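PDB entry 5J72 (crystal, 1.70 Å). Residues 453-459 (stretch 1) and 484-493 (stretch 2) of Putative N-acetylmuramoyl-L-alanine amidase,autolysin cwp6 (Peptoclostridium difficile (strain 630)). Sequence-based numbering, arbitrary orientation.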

# COMPACT_ATOMS: atom_id res chain seq x y z
N THR A 453 0.54 27.27 -1.84
CA THR A 453 -0.66 26.45 -1.91
C THR A 453 -1.35 26.59 -3.27
O THR A 453 -1.53 27.70 -3.76
CB THR A 453 -1.63 26.86 -0.84
OG1 THR A 453 -1.00 26.61 0.42
CG2 THR A 453 -2.96 26.09 -0.92
N VAL A 454 -1.72 25.47 -3.89
CA VAL A 454 -2.38 25.50 -5.20
C VAL A 454 -3.66 24.68 -5.06
O VAL A 454 -3.68 23.69 -4.34
CB VAL A 454 -1.46 24.84 -6.26
CG1 VAL A 454 -2.18 24.66 -7.57
CG2 VAL A 454 -0.21 25.70 -6.49
N VAL A 455 -4.71 25.11 -5.74
CA VAL A 455 -5.94 24.33 -5.77
C VAL A 455 -5.97 23.78 -7.18
O VAL A 455 -5.79 24.51 -8.16
CB VAL A 455 -7.17 25.14 -5.44
CG1 VAL A 455 -8.46 24.35 -5.79
CG2 VAL A 455 -7.19 25.53 -3.96
N ILE A 456 -6.15 22.42 -7.30
CA ILE A 456 -6.24 21.77 -8.60
C ILE A 456 -7.71 21.32 -8.75
O ILE A 456 -8.25 20.68 -7.86
CB ILE A 456 -5.30 20.52 -8.61
CG1 ILE A 456 -3.79 20.97 -8.50
CG2 ILE A 456 -5.52 19.73 -9.88
CD1 ILE A 456 -3.39 21.86 -9.76
N ASP A 457 -8.33 21.65 -9.90
CA ASP A 457 -9.74 21.31 -10.11
C ASP A 457 -9.96 20.49 -11.39
O ASP A 457 -9.95 21.01 -12.50
CB ASP A 457 -10.52 22.66 -10.19
CG ASP A 457 -11.99 22.49 -10.59
OD1 ASP A 457 -12.65 21.62 -10.00
OD2 ASP A 457 -12.45 23.24 -11.52
N PRO A 458 -10.13 19.18 -11.27
CA PRO A 458 -10.39 18.27 -12.43
C PRO A 458 -11.85 18.58 -12.89
O PRO A 458 -12.76 18.34 -12.10
CB PRO A 458 -10.22 16.87 -11.84
CG PRO A 458 -9.79 17.05 -10.40
CD PRO A 458 -10.10 18.45 -9.99
N GLY A 459 -12.06 19.06 -14.11
CA GLY A 459 -13.40 19.49 -14.51
C GLY A 459 -14.40 18.35 -14.56
O GLY A 459 -14.01 17.20 -14.77
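Stretch 2 (484-493) TALATTEYLR

The packing of a helix against a β-strand in the autolysin Cwp6 illustrates a general principle: alternate strand residues meet the helix, and side-chain rotamers fit the apolar surfaces together. Residues 453-458 form an extended strand, and residues 484-493 are helical throughout, part of a longer helix. The two axes approach to 8.4 Å with an angle of 165° between their N-to-C directions, so the segments run nearly antiparallel. Val 454 therefore pairs with Leu 492 near one end (CA to CA, 8.5 Å), whereas Pro 458 pairs with Ala 485 near the other (CA to CA, 5.7 Å). The closer spacing is found where the helix offers only a methyl group.

Strand alternation directs Val 454, Ile 456 and Pro 458 toward the helix, while Val 455 and Asp 457 point away; the Asp 457 carboxylate is hydrogen-bonded elsewhere in the structure. Ile 456 is the centre of the contact. With chi1 and chi2 both m (-66° and -62°), its CG2 lies 3.6 Å from Ala 485 CB, and its CD1 reaches 3.6 Å from Thr 488 CG2 and 4.1 Å from Leu 492 CD1. One side chain thus touches residues spread over two helical turns. Leu 492, in the m,t rotamer, also places CD1 4.0 Å from CG1 of Val 454, whose chi1 is t. At the other end, CG of the exo-puckered Pro 458 ring rests 3.6 Å from Ala 485 CB.

Thr 489 shows how a polar residue enters such a surface. With chi1 m, it folds its OG1 back to donate a hydrogen bond to Ala 485 O (3.0 Å), which also accepts from Thr 489 N (2.9 Å). This hydroxyl can consequently lie 3.8 Å from Ile 456 CG1 without requiring a polar partner on the strand. No hydrogen bond crosses the interface, which buries 255 Å² in total.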

# COMPACT_ATOMS: atom_id res chain seq x y z
N THR A 484 -5.33 13.30 -15.17
CA THR A 484 -4.34 14.35 -15.41
C THR A 484 -4.08 15.11 -14.09
O THR A 484 -2.92 15.32 -13.70
CB THR A 484 -4.90 15.35 -16.46
OG1 THR A 484 -5.13 14.65 -17.65
CG2 THR A 484 -3.87 16.53 -16.72
N ALA A 485 -5.17 15.48 -13.38
CA ALA A 485 -5.07 16.26 -12.17
C ALA A 485 -4.36 15.52 -11.06
O ALA A 485 -3.63 16.17 -10.26
CB ALA A 485 -6.48 16.73 -11.67
N LEU A 486 -4.52 14.24 -10.97
CA LEU A 486 -3.83 13.48 -9.89
C LEU A 486 -2.30 13.60 -10.17
O LEU A 486 -1.52 13.75 -9.23
CB LEU A 486 -4.26 11.96 -9.93
CG LEU A 486 -5.72 11.83 -9.31
CD1 LEU A 486 -6.37 10.46 -9.75
CD2 LEU A 486 -5.68 11.95 -7.74
N ALA A 487 -1.93 13.50 -11.43
CA ALA A 487 -0.48 13.56 -11.77
C ALA A 487 0.07 14.96 -11.50
O ALA A 487 1.21 15.10 -11.05
CB ALA A 487 -0.30 13.16 -13.22
N THR A 488 -0.71 16.03 -11.80
CA THR A 488 -0.27 17.38 -11.47
C THR A 488 -0.08 17.53 -9.97
O THR A 488 0.88 18.15 -9.48
CB THR A 488 -1.37 18.40 -11.92
OG1 THR A 488 -1.55 18.25 -13.32
CG2 THR A 488 -0.97 19.89 -11.54
N THR A 489 -1.07 17.01 -9.20
CA THR A 489 -0.97 17.12 -7.75
C THR A 489 0.29 16.40 -7.24
O THR A 489 1.02 16.91 -6.38
CB THR A 489 -2.27 16.48 -7.10
OG1 THR A 489 -3.37 17.30 -7.53
CG2 THR A 489 -2.25 16.53 -5.59
N GLU A 490 0.51 15.23 -7.78
CA GLU A 490 1.65 14.40 -7.34
C GLU A 490 2.99 15.19 -7.61
O GLU A 490 3.86 15.23 -6.76
CB GLU A 490 1.68 13.13 -8.18
CG GLU A 490 2.63 12.14 -7.54
CD GLU A 490 1.92 11.41 -6.35
OE1 GLU A 490 0.97 11.97 -5.76
OE2 GLU A 490 2.32 10.30 -6.05
N TYR A 491 3.10 15.82 -8.79
CA TYR A 491 4.33 16.59 -9.08
C TYR A 491 4.46 17.73 -8.13
O TYR A 491 5.53 17.91 -7.52
CB TYR A 491 4.32 17.10 -10.51
CG TYR A 491 5.56 17.95 -10.75
CD1 TYR A 491 6.78 17.36 -11.05
CD2 TYR A 491 5.52 19.33 -10.57
CE1 TYR A 491 7.94 18.12 -11.15
CE2 TYR A 491 6.68 20.11 -10.68
CZ TYR A 491 7.88 19.49 -10.97
OH TYR A 491 9.02 20.26 -11.07
N LEU A 492 3.39 18.51 -7.92
CA LEU A 492 3.51 19.65 -7.00
C LEU A 492 3.89 19.24 -5.59
O LEU A 492 4.71 19.90 -4.93
CB LEU A 492 2.17 20.43 -6.97
CG LEU A 492 1.90 21.14 -8.33
CD1 LEU A 492 0.47 21.72 -8.37
CD2 LEU A 492 2.92 22.33 -8.46
N ARG A 493 3.27 18.15 -5.09
CA ARG A 493 3.59 17.73 -3.73
C ARG A 493 5.03 17.27 -3.62
O ARG A 493 5.64 17.49 -2.57
CB ARG A 493 2.68 16.57 -3.28
CG ARG A 493 1.26 17.04 -3.14
CD ARG A 493 0.40 15.99 -2.41
NE ARG A 493 -0.90 16.60 -2.14
CZ ARG A 493 -2.01 15.90 -1.91
NH1 ARG A 493 -1.98 14.57 -1.89
NH2 ARG A 493 -3.15 16.53 -1.67